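Long-range contact in uncharacterized protein (Nostoc punctiforme, PDB 2QDR), which is of unknown function but is probably a dioxygenase with a cupin-type double-stranded beta-helix fold: residues 237-251 against 273-287. Numbering follows the deposited sequence.
Sequences PYNEEGYCLTGYCDV and HITDDGGLFFVRVDR
Tyr248 lays its ring over Thr275, whose OG1 sits 3.6 Å above the ring plane, while the phenol OH accepts the backbone N-H of Asp276 in a nearly straight bond (164°). With CG between the backbone N and the carbonyl carbon (chi1 82°), the ring folds back over the 275-278 turn, and the carboxylate of Asp277 meets its edge. Thr275 OG1 donates to Tyr248 O from above the carbonyl plane (2.8 Å) and accepts from Gly278 N, an ST motif. This end is the more open one, with Asp276 and Asp277 partly exposed, and borders a second subunit, whose Lys131 forms a salt bridge with Asp276.

Two antiparallel pairings, 240-245 with 279-285 and 248-251 with 273-275, lie on different sheets of the cupin double-stranded beta-helix; the chain turns the corner at Thr246 and Gly247. At its start, Leu245 and Thr246 both face Leu280, a classic beta bulge.

By contrast, the buried Phe281 and Cys249 pack closely inside the bend. Phe281 CZ reaches Cys249 CB (3.7 Å), and Cys244 SG approaches the same ring obliquely, so one phenyl bridges both sheets. Next to it, Val251 CG2 covers one face of the His273 imidazole and Cys249 SG lies at its edge; His273 NE2 is modelled covalently linked to an unidentified ligand, probably from the crystallisation liquor.

On the opposite face of the longer pairing, Glu241 OE2 forms a salt bridge with Arg284 NH2 (2.9 Å), met from above its carboxylate plane, the carboxylate and guanidinium planes 75° apart; Tyr261 and Glu114 provide further partners for Glu241 and Arg284, respectively. Farther along, the Asp286 carboxylate takes Asn239 N on OD1 (3.0 Å) and Asn239 ND2 on OD2 (3.1 Å).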
loop_
_atom_site.group_PDB
_atom_site.type_symbol
_atom_site.label_atom_id
_atom_site.label_comp_id
_atom_site.label_asym_id
_atom_site.label_seq_id
_atom_site.Cartn_x
_atom_site.Cartn_y
_atom_site.Cartn_z
ATOM N N PRO A 237 -22.481 -5.381 -22.016
ATOM C CA PRO A 237 -22.522 -4.509 -23.211
ATOM C C PRO A 237 -21.230 -4.559 -24.059
ATOM O O PRO A 237 -20.605 -3.535 -24.310
ATOM C CB PRO A 237 -22.751 -3.119 -22.593
ATOM C CG PRO A 237 -22.026 -3.192 -21.343
ATOM C CD PRO A 237 -22.418 -4.555 -20.802
ATOM N N TYR A 238 -20.873 -5.747 -24.536
ATOM C CA TYR A 238 -19.662 -5.962 -25.311
ATOM C C TYR A 238 -19.661 -7.383 -25.850
ATOM O O TYR A 238 -20.433 -8.210 -25.373
ATOM C CB TYR A 238 -18.416 -5.728 -24.437
ATOM C CG TYR A 238 -18.404 -6.540 -23.146
ATOM C CD1 TYR A 238 -17.845 -7.817 -23.107
ATOM C CD2 TYR A 238 -18.955 -6.038 -21.972
ATOM C CE1 TYR A 238 -17.835 -8.563 -21.940
ATOM C CE2 TYR A 238 -18.945 -6.786 -20.798
ATOM C CZ TYR A 238 -18.380 -8.043 -20.787
ATOM O OH TYR A 238 -18.367 -8.784 -19.628
ATOM N N ASN A 239 -18.813 -7.663 -26.839
ATOM C CA ASN A 239 -18.704 -9.011 -27.395
ATOM C C ASN A 239 -17.630 -9.768 -26.647
ATOM O O ASN A 239 -16.582 -9.198 -26.337
ATOM C CB ASN A 239 -18.362 -8.999 -28.878
ATOM C CG ASN A 239 -19.434 -8.365 -29.724
ATOM O OD1 ASN A 239 -20.614 -8.686 -29.603
ATOM N ND2 ASN A 239 -19.018 -7.500 -30.643
ATOM N N GLU A 240 -17.898 -11.044 -26.365
ATOM C CA GLU A 240 -16.984 -11.941 -25.659
ATOM C C GLU A 240 -17.129 -13.368 -26.166
ATOM O O GLU A 240 -18.235 -13.800 -26.517
ATOM C CB GLU A 240 -17.274 -11.937 -24.153
ATOM C CG GLU A 240 -16.490 -12.988 -23.284
ATOM C CD GLU A 240 -16.937 -13.024 -21.817
ATOM O OE1 GLU A 240 -17.587 -12.064 -21.341
ATOM O OE2 GLU A 240 -16.631 -14.022 -21.129
ATOM N N GLU A 241 -16.010 -14.084 -26.226
ATOM C CA GLU A 241 -16.017 -15.489 -26.602
ATOM C C GLU A 241 -14.977 -16.134 -25.729
ATOM O O GLU A 241 -14.123 -15.445 -25.188
ATOM C CB GLU A 241 -15.706 -15.748 -28.072
ATOM C CG GLU A 241 -14.288 -15.434 -28.539
ATOM C CD GLU A 241 -14.020 -15.919 -29.972
ATOM O OE1 GLU A 241 -14.958 -16.152 -30.756
ATOM O OE2 GLU A 241 -12.846 -16.065 -30.315
ATOM N N GLY A 242 -15.046 -17.449 -25.593
ATOM C CA GLY A 242 -14.059 -18.151 -24.797
ATOM C C GLY A 242 -14.115 -19.648 -24.942
ATOM O O GLY A 242 -15.092 -20.185 -25.463
ATOM N N TYR A 243 -13.053 -20.307 -24.473
ATOM C CA TYR A 243 -12.911 -21.754 -24.547
ATOM C C TYR A 243 -12.442 -22.260 -23.199
ATOM O O TYR A 243 -11.534 -21.675 -22.605
ATOM C CB TYR A 243 -11.894 -22.074 -25.616
ATOM C CG TYR A 243 -11.794 -23.514 -26.049
ATOM C CD1 TYR A 243 -10.951 -24.400 -25.408
ATOM C CD2 TYR A 243 -12.486 -23.964 -27.170
ATOM C CE1 TYR A 243 -10.833 -25.716 -25.842
ATOM C CE2 TYR A 243 -12.371 -25.271 -27.616
ATOM C CZ TYR A 243 -11.545 -26.144 -26.957
ATOM O OH TYR A 243 -11.451 -27.451 -27.402
ATOM N N CYS A 244 -13.064 -23.332 -22.714
ATOM C CA CYS A 244 -12.710 -23.927 -21.426
ATOM C C CYS A 244 -11.583 -24.939 -21.605
ATOM O O CYS A 244 -11.758 -25.932 -22.308
ATOM C CB CYS A 244 -13.914 -24.609 -20.791
ATOM S SG CYS A 244 -13.448 -25.510 -19.300
ATOM N N LEU A 245 -10.462 -24.699 -20.930
ATOM C CA LEU A 245 -9.270 -25.539 -21.020
ATOM C C LEU A 245 -9.197 -26.610 -19.946
ATOM O O LEU A 245 -8.647 -27.677 -20.199
ATOM C CB LEU A 245 -8.026 -24.640 -20.977
ATOM C CG LEU A 245 -7.938 -23.583 -22.107
ATOM C CD1 LEU A 245 -6.848 -22.549 -21.852
ATOM C CD2 LEU A 245 -7.743 -24.235 -23.485
ATOM N N THR A 246 -9.721 -26.325 -18.755
ATOM C CA THR A 246 -9.730 -27.304 -17.676
ATOM C C THR A 246 -10.784 -26.914 -16.625
ATOM O O THR A 246 -11.188 -25.754 -16.545
ATOM C CB THR A 246 -8.303 -27.493 -17.065
ATOM O OG1 THR A 246 -8.254 -28.740 -16.367
ATOM C CG2 THR A 246 -7.916 -26.365 -16.141
ATOM N N GLY A 247 -11.229 -27.892 -15.840
ATOM C CA GLY A 247 -12.225 -27.668 -14.794
ATOM C C GLY A 247 -13.603 -27.429 -15.363
ATOM O O GLY A 247 -13.907 -27.910 -16.460
ATOM N N TYR A 248 -14.440 -26.709 -14.611
ATOM C CA TYR A 248 -15.794 -26.398 -15.070
ATOM C C TYR A 248 -16.355 -25.135 -14.479
ATOM O O TYR A 248 -15.812 -24.579 -13.537
ATOM C CB TYR A 248 -16.803 -27.512 -14.706
ATOM C CG TYR A 248 -17.362 -27.491 -13.278
ATOM C CD1 TYR A 248 -16.713 -28.154 -12.235
ATOM C CD2 TYR A 248 -18.574 -26.845 -12.985
ATOM C CE1 TYR A 248 -17.235 -28.147 -10.951
ATOM C CE2 TYR A 248 -19.085 -26.827 -11.697
ATOM C CZ TYR A 248 -18.407 -27.486 -10.687
ATOM O OH TYR A 248 -18.893 -27.498 -9.405
ATOM N N CYS A 249 -17.481 -24.722 -15.041
ATOM C CA CYS A 249 -18.224 -23.574 -14.541
ATOM C C CYS A 249 -19.677 -23.661 -14.976
ATOM O O CYS A 249 -19.980 -23.675 -16.169
ATOM C CB CYS A 249 -17.636 -22.247 -14.985
ATOM S SG CYS A 249 -18.559 -20.879 -14.256
ATOM N N ASP A 250 -20.563 -23.782 -13.989
ATOM C CA ASP A 250 -21.991 -23.836 -14.234
ATOM C C ASP A 250 -22.400 -22.409 -14.475
ATOM O O ASP A 250 -22.011 -21.543 -13.713
ATOM C CB ASP A 250 -22.788 -24.402 -13.049
ATOM C CG ASP A 250 -22.448 -25.847 -12.737
ATOM O OD1 ASP A 250 -21.935 -26.554 -13.613
ATOM O OD2 ASP A 250 -22.725 -26.295 -11.615
ATOM N N VAL A 251 -23.105 -22.163 -15.570
ATOM C CA VAL A 251 -23.613 -20.836 -15.891
ATOM C C VAL A 251 -25.096 -21.110 -16.186
ATOM O O VAL A 251 -25.464 -21.586 -17.259
ATOM C CB VAL A 251 -22.785 -20.100 -16.985
ATOM C CG1 VAL A 251 -22.487 -20.988 -18.199
ATOM C CG2 VAL A 251 -23.480 -18.805 -17.381
ATOM N N HIS A 273 -22.913 -17.603 -12.347
ATOM C CA HIS A 273 -21.784 -18.511 -12.519
ATOM C C HIS A 273 -21.433 -19.171 -11.206
ATOM O O HIS A 273 -21.212 -18.472 -10.214
ATOM C CB HIS A 273 -20.540 -17.777 -12.980
ATOM C CG HIS A 273 -20.586 -17.292 -14.394
ATOM N ND1 HIS A 273 -21.462 -16.322 -14.837
ATOM C CD2 HIS A 273 -19.780 -17.577 -15.444
ATOM C CE1 HIS A 273 -21.231 -16.072 -16.115
ATOM N NE2 HIS A 273 -20.209 -16.814 -16.504
ATOM N N ILE A 274 -21.378 -20.503 -11.188
ATOM C CA ILE A 274 -21.021 -21.246 -9.975
ATOM C C ILE A 274 -20.104 -22.414 -10.342
ATOM O O ILE A 274 -20.311 -23.072 -11.354
ATOM C CB ILE A 274 -22.258 -21.773 -9.175
ATOM C CG1 ILE A 274 -23.320 -20.670 -8.960
ATOM C CG2 ILE A 274 -21.804 -22.391 -7.822
ATOM C CD1 ILE A 274 -24.571 -21.082 -8.141
ATOM N N THR A 275 -19.081 -22.643 -9.516
ATOM C CA THR A 275 -18.143 -23.758 -9.697
ATOM C C THR A 275 -17.430 -24.082 -8.387
ATOM O O THR A 275 -16.782 -23.225 -7.796
ATOM C CB THR A 275 -17.110 -23.530 -10.827
ATOM O OG1 THR A 275 -16.109 -24.553 -10.752
ATOM C CG2 THR A 275 -16.420 -22.185 -10.744
ATOM N N ASP A 276 -17.601 -25.318 -7.928
ATOM C CA ASP A 276 -16.979 -25.787 -6.701
ATOM C C ASP A 276 -15.536 -26.210 -6.938
ATOM O O ASP A 276 -14.758 -26.224 -5.997
ATOM C CB ASP A 276 -17.770 -26.955 -6.103
ATOM C CG ASP A 276 -19.172 -26.563 -5.655
ATOM O OD1 ASP A 276 -19.425 -25.380 -5.323
ATOM O OD2 ASP A 276 -20.022 -27.465 -5.595
ATOM N N ASP A 277 -15.187 -26.548 -8.181
ATOM C CA ASP A 277 -13.837 -27.001 -8.550
ATOM C C ASP A 277 -12.930 -25.917 -9.127
ATOM O O ASP A 277 -11.709 -25.992 -8.964
ATOM C CB ASP A 277 -13.936 -28.146 -9.583
ATOM C CG ASP A 277 -14.615 -29.401 -9.027
ATOM O OD1 ASP A 277 -15.028 -29.420 -7.844
ATOM O OD2 ASP A 277 -14.761 -30.376 -9.796
ATOM N N GLY A 278 -13.512 -24.934 -9.813
ATOM C CA GLY A 278 -12.747 -23.864 -10.435
ATOM C C GLY A 278 -12.367 -24.302 -11.844
ATOM O O GLY A 278 -12.865 -25.325 -12.327
ATOM N N GLY A 279 -11.506 -23.529 -12.512
ATOM C CA GLY A 279 -11.073 -23.874 -13.866
ATOM C C GLY A 279 -10.207 -22.840 -14.558
ATOM O O GLY A 279 -9.983 -21.756 -14.024
ATOM N N LEU A 280 -9.727 -23.203 -15.749
ATOM C CA LEU A 280 -8.890 -22.349 -16.586
ATOM C C LEU A 280 -9.667 -22.106 -17.871
ATOM O O LEU A 280 -10.189 -23.056 -18.460
ATOM C CB LEU A 280 -7.546 -22.990 -16.907
ATOM C CG LEU A 280 -6.545 -22.197 -17.757
ATOM C CD1 LEU A 280 -6.218 -20.856 -17.149
ATOM C CD2 LEU A 280 -5.268 -23.022 -17.964
ATOM N N PHE A 281 -9.707 -20.848 -18.312
ATOM C CA PHE A 281 -10.466 -20.448 -19.484
ATOM C C PHE A 281 -9.764 -19.455 -20.395
ATOM O O PHE A 281 -9.236 -18.474 -19.914
ATOM C CB PHE A 281 -11.735 -19.741 -19.009
ATOM C CG PHE A 281 -12.582 -20.550 -18.061
ATOM C CD1 PHE A 281 -12.386 -20.464 -16.685
ATOM C CD2 PHE A 281 -13.586 -21.385 -18.538
ATOM C CE1 PHE A 281 -13.156 -21.209 -15.817
ATOM C CE2 PHE A 281 -14.358 -22.121 -17.669
ATOM C CZ PHE A 281 -14.139 -22.031 -16.309
ATOM N N PHE A 282 -9.777 -19.707 -21.702
ATOM C CA PHE A 282 -9.213 -18.796 -22.694
ATOM C C PHE A 282 -10.355 -17.846 -22.995
ATOM O O PHE A 282 -11.438 -18.308 -23.355
ATOM C CB PHE A 282 -8.787 -19.524 -23.964
ATOM C CG PHE A 282 -8.295 -18.619 -25.067
ATOM C CD1 PHE A 282 -6.955 -18.277 -25.160
ATOM C CD2 PHE A 282 -9.170 -18.142 -26.046
ATOM C CE1 PHE A 282 -6.493 -17.455 -26.199
ATOM C CE2 PHE A 282 -8.712 -17.326 -27.087
ATOM C CZ PHE A 282 -7.374 -16.978 -27.157
ATOM N N VAL A 283 -10.137 -16.544 -22.827
ATOM C CA VAL A 283 -11.186 -15.549 -23.049
ATOM C C VAL A 283 -10.705 -14.452 -23.971
ATOM O O VAL A 283 -9.529 -14.094 -23.943
ATOM C CB VAL A 283 -11.623 -14.901 -21.720
ATOM C CG1 VAL A 283 -12.823 -13.962 -21.931
ATOM C CG2 VAL A 283 -11.965 -15.971 -20.705
ATOM N N ARG A 284 -11.627 -13.902 -24.756
ATOM C CA ARG A 284 -11.314 -12.832 -25.679
ATOM C C ARG A 284 -12.503 -11.843 -25.676
ATOM O O ARG A 284 -13.636 -12.249 -25.905
ATOM C CB ARG A 284 -10.977 -13.470 -27.024
ATOM C CG ARG A 284 -10.310 -12.560 -27.979
ATOM C CD ARG A 284 -9.472 -13.291 -29.020
ATOM N NE ARG A 284 -10.218 -14.050 -30.020
ATOM C CZ ARG A 284 -10.505 -13.652 -31.262
ATOM N NH1 ARG A 284 -10.132 -12.467 -31.736
ATOM N NH2 ARG A 284 -11.172 -14.462 -32.068
ATOM N N VAL A 285 -12.236 -10.566 -25.363
ATOM C CA VAL A 285 -13.250 -9.491 -25.239
ATOM C C VAL A 285 -12.850 -8.249 -26.026
ATOM O O VAL A 285 -11.716 -7.810 -25.905
ATOM C CB VAL A 285 -13.452 -9.121 -23.732
ATOM C CG1 VAL A 285 -14.424 -7.967 -23.543
ATOM C CG2 VAL A 285 -13.941 -10.316 -22.944
ATOM N N ASP A 286 -13.791 -7.646 -26.764
ATOM C CA ASP A 286 -13.498 -6.463 -27.622
ATOM C C ASP A 286 -13.817 -5.089 -26.998
ATOM O O ASP A 286 -14.088 -4.128 -27.723
ATOM C CB ASP A 286 -14.195 -6.604 -29.001
ATOM C CG ASP A 286 -15.724 -6.397 -28.965
ATOM O OD1 ASP A 286 -16.357 -6.385 -27.889
ATOM O OD2 ASP A 286 -16.297 -6.233 -30.067
ATOM N N ARG A 287 -13.752 -4.985 -25.673
ATOM C CA ARG A 287 -14.034 -3.723 -24.986
ATOM C C ARG A 287 -13.271 -3.644 -23.680
ATOM O O ARG A 287 -13.016 -4.664 -23.057
ATOM C CB ARG A 287 -15.535 -3.578 -24.709
ATOM C CG ARG A 287 -15.897 -2.264 -24.028
ATOM C CD ARG A 287 -17.362 -2.012 -23.943
ATOM N NE ARG A 287 -17.586 -0.651 -23.474
ATOM C CZ ARG A 287 -18.748 0.008 -23.487
ATOM N NH1 ARG A 287 -19.859 -0.535 -23.974
ATOM N NH2 ARG A 287 -18.782 1.258 -23.029
#